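Local coordinates for protein SalCYP truncation (Salinispora tropica, PDB 7ABB) that binds a heme c group within the largely helical fold of the cytochrome P450 family, at residues H253-G256 and D257-R260; L368-P371 and T372-P375; I352-A355 and W356-W359. All coordinates share one frame; numbering follows the deposited sequence.

Contact 1: residues H253-G256 and D257-R260; sequences HHPG and DRHR
Arg258 folds its guanidinium back over Pro255 at the start of helix 255-263. Pro255 CA lies over one face of the flat group, 3.5 Å from Arg258 NH1, while Pro255 CB is 3.8 Å from Arg258 NH2. A bend in the arm at chi3 (71°) turns the guanidinium toward the N-terminal end of the helix, where the compact proline ring gives it an apolar surface to rest on. The ring of His259 meets the backbone oxygen of the same proline: Pro255 O lies above the imidazole, toward the rim, 3.0 Å from His259 CG. The ring presents its face to this oxygen, and ND1 does not hydrogen-bond to it; the backbone N of His259 does, at 2.8 Å.

Behind these side chains stands the first helical turn. His254 is the N-cap residue, and its O accepts the nearly straight bond from Arg258 N, 3.0 Å long with an N-H...O angle of 174°. Arg260 N repeats the pattern on Gly256 O. Proline suits the position after the cap, since a first-turn residue has no helical carbonyl partner for an N-H. Asp257 brings OD2 to 4.0 Å from His254 CB, placing an acid near the helix start.

His250 positions this side, bonding Asp257 OD2 through NE2 and His254 ND1 through its O, and stacking its ring on that of His254. Arg258 is held by a salt bridge from NH2 to Asp365, a bond from NH1 to Leu251 O and a cation-pi contact with Tyr366.

Arg258 is buried, and its charge is probably balanced by Asp365, while the partners beyond the proline hold the guanidinium in its orientation; the helix end probably favours the negative charge of Asp257.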
ATOM      1  N   HIS A 253     -13.777  -6.041  16.419  1.00 22.17           N
ATOM      2  CA  HIS A 253     -13.428  -5.946  17.830  1.00 26.78           C
ATOM      3  C   HIS A 253     -14.135  -4.791  18.517  1.00 26.60           C
ATOM      4  O   HIS A 253     -14.144  -4.737  19.755  1.00 29.68           O
ATOM      5  CB  HIS A 253     -11.891  -5.759  17.925  1.00 33.43           C
ATOM      6  CG  HIS A 253     -11.340  -5.692  19.310  1.00 30.11           C
ATOM      7  ND1 HIS A 253     -11.657  -6.608  20.294  1.00 43.25           N
ATOM      8  CD2 HIS A 253     -10.454  -4.835  19.860  1.00 33.29           C
ATOM      9  CE1 HIS A 253     -11.008  -6.298  21.402  1.00 51.28           C
ATOM     10  NE2 HIS A 253     -10.271  -5.226  21.166  1.00 46.86           N
ATOM     11  N   HIS A 254     -14.714  -3.866  17.754  1.00 26.57           N
ATOM     12  CA  HIS A 254     -15.257  -2.601  18.247  1.00 25.96           C
ATOM     13  C   HIS A 254     -16.684  -2.455  17.748  1.00 26.79           C
ATOM     14  O   HIS A 254     -16.928  -1.873  16.678  1.00 26.59           O
ATOM     15  CB  HIS A 254     -14.412  -1.416  17.791  1.00 29.00           C
ATOM     16  CG  HIS A 254     -13.105  -1.303  18.501  1.00 31.57           C
ATOM     17  ND1 HIS A 254     -11.921  -1.805  17.998  1.00 32.88           N
ATOM     18  CD2 HIS A 254     -12.798  -0.728  19.688  1.00 41.32           C
ATOM     19  CE1 HIS A 254     -10.943  -1.546  18.854  1.00 34.98           C
ATOM     20  NE2 HIS A 254     -11.450  -0.893  19.883  1.00 46.11           N
ATOM     21  N   PRO A 255     -17.658  -2.995  18.480  1.00 27.66           N
ATOM     22  CA  PRO A 255     -19.040  -2.989  17.965  1.00 27.69           C
ATOM     23  C   PRO A 255     -19.569  -1.595  17.679  1.00 27.51           C
ATOM     24  O   PRO A 255     -20.358  -1.407  16.749  1.00 30.86           O
ATOM     25  CB  PRO A 255     -19.829  -3.673  19.092  1.00 35.75           C
ATOM     26  CG  PRO A 255     -18.836  -4.506  19.808  1.00 33.80           C
ATOM     27  CD  PRO A 255     -17.516  -3.796  19.706  1.00 34.07           C
ATOM     28  N   GLY A 256     -19.173  -0.601  18.479  1.00 28.16           N
ATOM     29  CA  GLY A 256     -19.615   0.762  18.218  1.00 30.06           C
ATOM     30  C   GLY A 256     -19.217   1.266  16.839  1.00 31.79           C
ATOM     31  O   GLY A 256     -20.022   1.885  16.136  1.00 30.42           O
ATOM     32  N   ASP A 257     -17.946   1.058  16.458  1.00 26.79           N
ATOM     33  CA  ASP A 257     -17.488   1.466  15.128  1.00 25.75           C
ATOM     34  C   ASP A 257     -18.106   0.605  14.027  1.00 23.81           C
ATOM     35  O   ASP A 257     -18.444   1.112  12.950  1.00 24.35           O
ATOM     36  CB  ASP A 257     -15.962   1.399  15.052  1.00 24.45           C
ATOM     37  CG  ASP A 257     -15.284   2.510  15.857  1.00 36.95           C
ATOM     38  OD1 ASP A 257     -15.888   3.596  15.981  1.00 38.22           O
ATOM     39  OD2 ASP A 257     -14.171   2.288  16.369  1.00 30.76           O
ATOM     40  N   ARG A 258     -18.239  -0.706  14.267  1.00 24.88           N
ATOM     41  CA  ARG A 258     -18.925  -1.562  13.304  1.00 22.57           C
ATOM     42  C   ARG A 258     -20.352  -1.075  13.070  1.00 22.86           C
ATOM     43  O   ARG A 258     -20.796  -0.943  11.918  1.00 24.50           O
ATOM     44  CB  ARG A 258     -18.903  -3.005  13.807  1.00 23.70           C
ATOM     45  CG  ARG A 258     -19.535  -3.980  12.851  1.00 25.73           C
ATOM     46  CD  ARG A 258     -19.289  -5.437  13.299  1.00 28.42           C
ATOM     47  NE  ARG A 258     -20.027  -5.877  14.489  1.00 24.81           N
ATOM     48  CZ  ARG A 258     -19.519  -6.087  15.699  1.00 33.27           C
ATOM     49  NH1 ARG A 258     -18.238  -5.823  15.997  1.00 28.86           N
ATOM     50  NH2 ARG A 258     -20.344  -6.537  16.648  1.00 35.88           N
ATOM     51  N   HIS A 259     -21.090  -0.821  14.152  1.00 25.13           N
ATOM     52  CA  HIS A 259     -22.458  -0.330  14.019  1.00 29.01           C
ATOM     53  C   HIS A 259     -22.492   0.997  13.277  1.00 29.92           C
ATOM     54  O   HIS A 259     -23.403   1.249  12.487  1.00 28.26           O
ATOM     55  CB  HIS A 259     -23.111  -0.155  15.392  1.00 28.28           C
ATOM     56  CG  HIS A 259     -23.313  -1.421  16.162  1.00 34.52           C
ATOM     57  ND1 HIS A 259     -23.370  -2.668  15.577  1.00 45.95           N
ATOM     58  CD2 HIS A 259     -23.505  -1.620  17.489  1.00 34.68           C
ATOM     59  CE1 HIS A 259     -23.572  -3.580  16.512  1.00 38.69           C
ATOM     60  NE2 HIS A 259     -23.652  -2.970  17.680  1.00 43.87           N
ATOM     61  N   ARG A 260     -21.534   1.881  13.546  1.00 25.75           N
ATOM     62  CA  ARG A 260     -21.516   3.155  12.842  1.00 28.13           C
ATOM     63  C   ARG A 260     -21.305   2.941  11.351  1.00 27.79           C
ATOM     64  O   ARG A 260     -22.004   3.535  10.527  1.00 25.15           O
ATOM     65  CB  ARG A 260     -20.428   4.063  13.411  1.00 27.51           C
ATOM     66  CG  ARG A 260     -20.311   5.412  12.717  1.00 31.64           C
ATOM     67  CD  ARG A 260     -21.466   6.344  13.022  1.00 29.11           C
ATOM     68  NE  ARG A 260     -21.331   7.603  12.303  1.00 31.12           N
ATOM     69  CZ  ARG A 260     -20.524   8.593  12.682  1.00 34.01           C
ATOM     70  NH1 ARG A 260     -19.787   8.465  13.774  1.00 31.00           N
ATOM     71  NH2 ARG A 260     -20.456   9.712  11.973  1.00 33.81           N
TER

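Contact 2: residues L368-P371 and T372-P375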
ATOM      1  N   LEU A 368     -14.266 -11.168  16.087  1.00 19.73           N
ATOM      2  CA  LEU A 368     -13.099 -12.027  16.172  1.00 18.67           C
ATOM      3  C   LEU A 368     -13.439 -13.237  17.045  1.00 18.03           C
ATOM      4  O   LEU A 368     -14.333 -13.172  17.890  1.00 20.00           O
ATOM      5  CB  LEU A 368     -11.912 -11.249  16.746  1.00 20.47           C
ATOM      6  CG  LEU A 368     -11.564 -10.000  15.926  1.00 21.05           C
ATOM      7  CD1 LEU A 368     -10.367  -9.278  16.582  1.00 27.36           C
ATOM      8  CD2 LEU A 368     -11.279 -10.317  14.480  1.00 21.33           C
ATOM      9  N   PRO A 369     -12.745 -14.366  16.855  1.00 20.00           N
ATOM     10  CA  PRO A 369     -13.154 -15.605  17.558  1.00 20.84           C
ATOM     11  C   PRO A 369     -13.286 -15.422  19.056  1.00 20.34           C
ATOM     12  O   PRO A 369     -14.302 -15.814  19.654  1.00 20.93           O
ATOM     13  CB  PRO A 369     -12.044 -16.585  17.173  1.00 20.56           C
ATOM     14  CG  PRO A 369     -11.671 -16.133  15.749  1.00 21.44           C
ATOM     15  CD  PRO A 369     -11.720 -14.625  15.823  1.00 23.00           C
ATOM     16  N   ASP A 370     -12.272 -14.811  19.693  1.00 21.05           N
ATOM     17  CA  ASP A 370     -12.374 -14.344  21.072  1.00 22.96           C
ATOM     18  C   ASP A 370     -12.497 -12.838  20.951  1.00 28.60           C
ATOM     19  O   ASP A 370     -11.484 -12.155  20.704  1.00 28.98           O
ATOM     20  CB  ASP A 370     -11.148 -14.729  21.895  1.00 23.61           C
ATOM     21  CG  ASP A 370     -11.192 -14.156  23.298  1.00 34.36           C
ATOM     22  OD1 ASP A 370     -12.025 -13.260  23.516  1.00 33.15           O
ATOM     23  OD2 ASP A 370     -10.423 -14.611  24.171  1.00 33.80           O
ATOM     24  N   PRO A 371     -13.702 -12.271  21.052  1.00 24.08           N
ATOM     25  CA  PRO A 371     -13.880 -10.849  20.728  1.00 29.69           C
ATOM     26  C   PRO A 371     -13.354  -9.895  21.792  1.00 32.28           C
ATOM     27  O   PRO A 371     -13.439  -8.674  21.596  1.00 44.09           O
ATOM     28  CB  PRO A 371     -15.405 -10.724  20.576  1.00 35.52           C
ATOM     29  CG  PRO A 371     -15.953 -11.801  21.401  1.00 36.27           C
ATOM     30  CD  PRO A 371     -14.975 -12.922  21.381  1.00 25.52           C
ATOM     31  N   THR A 372     -12.800 -10.393  22.888  1.00 29.28           N
ATOM     32  CA  THR A 372     -12.402  -9.526  23.996  1.00 37.44           C
ATOM     33  C   THR A 372     -10.914  -9.600  24.315  1.00 39.93           C
ATOM     34  O   THR A 372     -10.498  -9.155  25.396  1.00 54.13           O
ATOM     35  CB  THR A 372     -13.216  -9.862  25.238  1.00 43.96           C
ATOM     36  OG1 THR A 372     -12.944 -11.210  25.646  1.00 44.56           O
ATOM     37  CG2 THR A 372     -14.692  -9.684  24.946  1.00 49.81           C
ATOM     38  N   VAL A 373     -10.118 -10.157  23.440  1.00 26.15           N
ATOM     39  CA  VAL A 373      -8.671 -10.054  23.537  1.00 28.96           C
ATOM     40  C   VAL A 373      -8.238  -9.007  22.537  1.00 25.18           C
ATOM     41  O   VAL A 373      -8.826  -8.830  21.453  1.00 26.23           O
ATOM     42  CB  VAL A 373      -7.914 -11.374  23.287  1.00 41.96           C
ATOM     43  CG1 VAL A 373      -8.159 -12.352  24.406  1.00 52.05           C
ATOM     44  CG2 VAL A 373      -8.289 -11.958  21.934  1.00 34.14           C
ATOM     45  N   GLU A 374      -7.197  -8.284  22.908  1.00 27.74           N
ATOM     46  CA  GLU A 374      -6.697  -7.264  22.026  1.00 25.41           C
ATOM     47  C   GLU A 374      -5.934  -7.925  20.878  1.00 24.10           C
ATOM     48  O   GLU A 374      -4.990  -8.685  21.133  1.00 28.95           O
ATOM     49  CB  GLU A 374      -5.793  -6.305  22.799  1.00 30.13           C
ATOM     50  CG  GLU A 374      -5.419  -5.060  21.975  1.00 38.91           C
ATOM     51  CD  GLU A 374      -6.627  -4.190  21.616  1.00 48.54           C
ATOM     52  OE1 GLU A 374      -7.598  -4.153  22.405  1.00 62.53           O
ATOM     53  OE2 GLU A 374      -6.599  -3.541  20.547  1.00 54.55           O
ATOM     54  N   PRO A 375      -6.295  -7.690  19.626  1.00 24.83           N
ATOM     55  CA  PRO A 375      -5.624  -8.381  18.530  1.00 23.12           C
ATOM     56  C   PRO A 375      -4.363  -7.645  18.121  1.00 26.91           C
ATOM     57  O   PRO A 375      -4.204  -6.462  18.450  1.00 26.41           O
ATOM     58  CB  PRO A 375      -6.665  -8.359  17.412  1.00 24.82           C
ATOM     59  CG  PRO A 375      -7.429  -7.121  17.648  1.00 27.30           C
ATOM     60  CD  PRO A 375      -7.453  -6.918  19.150  1.00 24.87           C
TER
HETATM   61  O   HOH W   1     -10.284 -10.114  19.699  1.00 30.02           O
HETATM   62  O   HOH W   2     -10.486 -12.475  26.421  1.00 38.15           O
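The flat carboxylate of Asp370 meets Thr372 with one oxygen and Val373 with the other. Thr372 N donates to Asp370 OD1, 3.0 Å away, approaching on the anti side and 32° out of the carboxylate plane. At the other oxygen, Val373 CG1 lies 3.2 Å from Asp370 OD2, and the second methyl, CG2, packs against the carboxylate carbon and the Asp370 backbone oxygen. The valine is thus set across the aspartate at about a right angle, both branches in use.

The bond from Thr372 N makes an Asx turn, with the aspartate side chain reaching the backbone N-H two residues on. It is superposed on a type I beta turn running from Asp370 to Val373. With CG anti to the backbone N (chi1 175°), Asp370 extends its carboxylate toward Thr372 N and the methyls of Val373. Proline suits the second position of a type I turn because its ring restricts phi to the value needed there, and Thr372 follows with a hydroxyl able to bind water.

Two waters tie the turn further. One donates to Asp370 O and to Val373 O, both at 2.6 Å, and so bridges the two ends of the turn. The other donates to Asp370 OD2 and hydrogen-bonds to Thr372 OG1 at 2.9 Å, linking the two polar side chains.

At the base of the loop the chemistry becomes apolar: Leu368 CD1 touches Pro375 CG at 3.8 Å, where the two ends of residues 368-375 come together. Both side chains also rest on helix 238-253, Leu368 against Gln249 and Ala252, Pro375 against Gln249. The loop, running between helix 345-362 and strand 385-387, thus packs against helix 238-253 at the protein surface.

Contact 3: residues I352-A355 and W356-W359; sequences ILTA and WEEW
Thr354 OG1 is gripped twice: a water donates to Thr354 OG1 over 2.7 Å, and the hydroxyl also hydrogen-bonds to Ala350 O one turn back. The same water donates to Glu357 OE1 over 3.1 Å, joining two side chains on one flank of helix 345-362, the L helix of the cytochrome P450 fold. Arg112 takes that same glutamate oxygen in a salt bridge and also pairs with Glu358, so acids suit a surface facing helix 108-120. Leu353 gives the glutamate an apolar flank, its CG 3.7 Å from Glu357 OE2.

Regular i to i+4 bonds carry the backbone, the shortest from Trp359 N to Ala355 O at 2.8 Å. The small Ala355 lies where Met244 and Tyr138 close in on the helix.

On another side, Trp356 turns its indole alongside Ile352, because CG stands beside the backbone N (chi1 -69°). Ile352 O lies over the ring face, 3.5 Å from Trp356 CG. Farther out comes a CH-pi contact: Ile352 CG2 stands 3.5 Å from the centroid of the six-membered ring, 7° off its normal.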
ATOM      1  N   ILE A 352     -10.894  -0.874  -1.180  1.00 14.38           N
ATOM      2  CA  ILE A 352     -11.171  -0.994   0.250  1.00 14.29           C
ATOM      3  C   ILE A 352     -12.624  -0.655   0.531  1.00 16.64           C
ATOM      4  O   ILE A 352     -13.348  -1.421   1.180  1.00 16.80           O
ATOM      5  CB  ILE A 352     -10.210  -0.095   1.050  1.00 16.53           C
ATOM      6  CG1 ILE A 352      -8.798  -0.608   0.925  1.00 15.79           C
ATOM      7  CG2 ILE A 352     -10.595  -0.067   2.528  1.00 16.39           C
ATOM      8  CD1 ILE A 352      -7.737   0.435   1.345  1.00 18.21           C
ATOM      9  N   LEU A 353     -13.077   0.499   0.058  1.00 15.15           N
ATOM     10  CA  LEU A 353     -14.447   0.916   0.312  1.00 15.33           C
ATOM     11  C   LEU A 353     -15.438  -0.092  -0.252  1.00 15.76           C
ATOM     12  O   LEU A 353     -16.402  -0.480   0.414  1.00 16.43           O
ATOM     13  CB  LEU A 353     -14.702   2.297  -0.266  1.00 16.93           C
ATOM     14  CG  LEU A 353     -16.120   2.815  -0.099  1.00 16.30           C
ATOM     15  CD1 LEU A 353     -16.537   2.831   1.369  1.00 20.18           C
ATOM     16  CD2 LEU A 353     -16.251   4.194  -0.707  1.00 21.62           C
ATOM     17  N   THR A 354     -15.230  -0.509  -1.495  1.00 15.03           N
ATOM     18  CA  THR A 354     -16.169  -1.428  -2.138  1.00 15.13           C
ATOM     19  C   THR A 354     -16.221  -2.752  -1.390  1.00 16.70           C
ATOM     20  O   THR A 354     -17.316  -3.312  -1.177  1.00 17.34           O
ATOM     21  CB  THR A 354     -15.768  -1.636  -3.596  1.00 15.62           C
ATOM     22  OG1 THR A 354     -15.797  -0.380  -4.283  1.00 17.55           O
ATOM     23  CG2 THR A 354     -16.724  -2.553  -4.277  1.00 18.25           C
ATOM     24  N   ALA A 355     -15.058  -3.284  -1.002  1.00 17.21           N
ATOM     25  CA  ALA A 355     -15.055  -4.560  -0.281  1.00 15.68           C
ATOM     26  C   ALA A 355     -15.805  -4.431   1.024  1.00 16.72           C
ATOM     27  O   ALA A 355     -16.609  -5.306   1.374  1.00 16.90           O
ATOM     28  CB  ALA A 355     -13.639  -5.028  -0.004  1.00 17.57           C
ATOM     29  N   TRP A 356     -15.560  -3.360   1.770  1.00 15.58           N
ATOM     30  CA  TRP A 356     -16.254  -3.225   3.045  1.00 14.24           C
ATOM     31  C   TRP A 356     -17.754  -2.972   2.865  1.00 17.10           C
ATOM     32  O   TRP A 356     -18.567  -3.407   3.700  1.00 18.00           O
ATOM     33  CB  TRP A 356     -15.616  -2.113   3.888  1.00 16.99           C
ATOM     34  CG  TRP A 356     -14.216  -2.456   4.400  1.00 16.19           C
ATOM     35  CD1 TRP A 356     -13.612  -3.680   4.412  1.00 18.66           C
ATOM     36  CD2 TRP A 356     -13.274  -1.534   4.966  1.00 16.46           C
ATOM     37  NE1 TRP A 356     -12.344  -3.572   4.960  1.00 18.35           N
ATOM     38  CE2 TRP A 356     -12.112  -2.263   5.287  1.00 16.49           C
ATOM     39  CE3 TRP A 356     -13.303  -0.172   5.199  1.00 18.52           C
ATOM     40  CZ2 TRP A 356     -10.991  -1.657   5.866  1.00 18.93           C
ATOM     41  CZ3 TRP A 356     -12.190   0.431   5.764  1.00 18.53           C
ATOM     42  CH2 TRP A 356     -11.057  -0.314   6.089  1.00 18.19           C
ATOM     43  N   GLU A 357     -18.156  -2.275   1.806  1.00 17.23           N
ATOM     44  CA  GLU A 357     -19.573  -2.117   1.504  1.00 17.37           C
ATOM     45  C   GLU A 357     -20.223  -3.477   1.279  1.00 16.88           C
ATOM     46  O   GLU A 357     -21.278  -3.800   1.855  1.00 17.97           O
ATOM     47  CB  GLU A 357     -19.745  -1.220   0.270  1.00 20.04           C
ATOM     48  CG  GLU A 357     -19.514   0.265   0.515  1.00 19.98           C
ATOM     49  CD  GLU A 357     -19.508   1.083  -0.759  1.00 24.48           C
ATOM     50  OE1 GLU A 357     -19.258   0.506  -1.841  1.00 24.13           O
ATOM     51  OE2 GLU A 357     -19.752   2.309  -0.692  1.00 26.86           O
ATOM     52  N   GLU A 358     -19.629  -4.282   0.395  1.00 17.42           N
ATOM     53  CA  GLU A 358     -20.252  -5.563   0.077  1.00 16.89           C
ATOM     54  C   GLU A 358     -20.189  -6.505   1.276  1.00 18.18           C
ATOM     55  O   GLU A 358     -21.115  -7.295   1.492  1.00 18.85           O
ATOM     56  CB  GLU A 358     -19.599  -6.187  -1.161  1.00 18.19           C
ATOM     57  CG  GLU A 358     -19.816  -5.383  -2.444  1.00 19.51           C
ATOM     58  CD  GLU A 358     -21.267  -5.174  -2.733  1.00 23.50           C
ATOM     59  OE1 GLU A 358     -22.009  -6.179  -2.775  1.00 24.59           O
ATOM     60  OE2 GLU A 358     -21.677  -4.014  -2.916  1.00 24.68           O
ATOM     61  N   TRP A 359     -19.126  -6.411   2.079  1.00 16.71           N
ATOM     62  CA  TRP A 359     -19.026  -7.217   3.289  1.00 17.71           C
ATOM     63  C   TRP A 359     -20.201  -6.938   4.218  1.00 18.04           C
ATOM     64  O   TRP A 359     -20.853  -7.869   4.698  1.00 19.03           O
ATOM     65  CB  TRP A 359     -17.691  -6.938   3.991  1.00 17.04           C
ATOM     66  CG  TRP A 359     -17.525  -7.737   5.246  1.00 16.90           C
ATOM     67  CD1 TRP A 359     -18.070  -7.457   6.467  1.00 19.89           C
ATOM     68  CD2 TRP A 359     -16.797  -8.964   5.399  1.00 15.24           C
ATOM     69  NE1 TRP A 359     -17.719  -8.423   7.361  1.00 19.59           N
ATOM     70  CE2 TRP A 359     -16.944  -9.364   6.740  1.00 18.35           C
ATOM     71  CE3 TRP A 359     -16.050  -9.766   4.538  1.00 16.00           C
ATOM     72  CZ2 TRP A 359     -16.368 -10.529   7.238  1.00 20.22           C
ATOM     73  CZ3 TRP A 359     -15.477 -10.928   5.027  1.00 19.99           C
ATOM     74  CH2 TRP A 359     -15.628 -11.288   6.383  1.00 19.59           C
TER
HETATM   75  O   HOH W   3     -17.115   1.894  -3.616  1.00 32.16           O

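Contacts 1 and 2 touch, their centres about 13 Å apart: His253, at the start of contact 1, spans them with a bond from NE2 to Glu374 OE1 (3.1 Å) and a weak one from ND1 to Pro371 O (3.0 Å). Contact 3 is separate, its nearest atoms about 7 Å from contact 1 and about 9 Å from contact 2. Tyr366 joins contacts 1 and 3 indirectly, since the aromatic neighbour of Arg258 also packs edge-to-face with Trp359. In contact 3 the side chain of Ile352 is about 4 Å from the heme c; contacts 1 and 2 form a surface region packed around the end of helix 238-253.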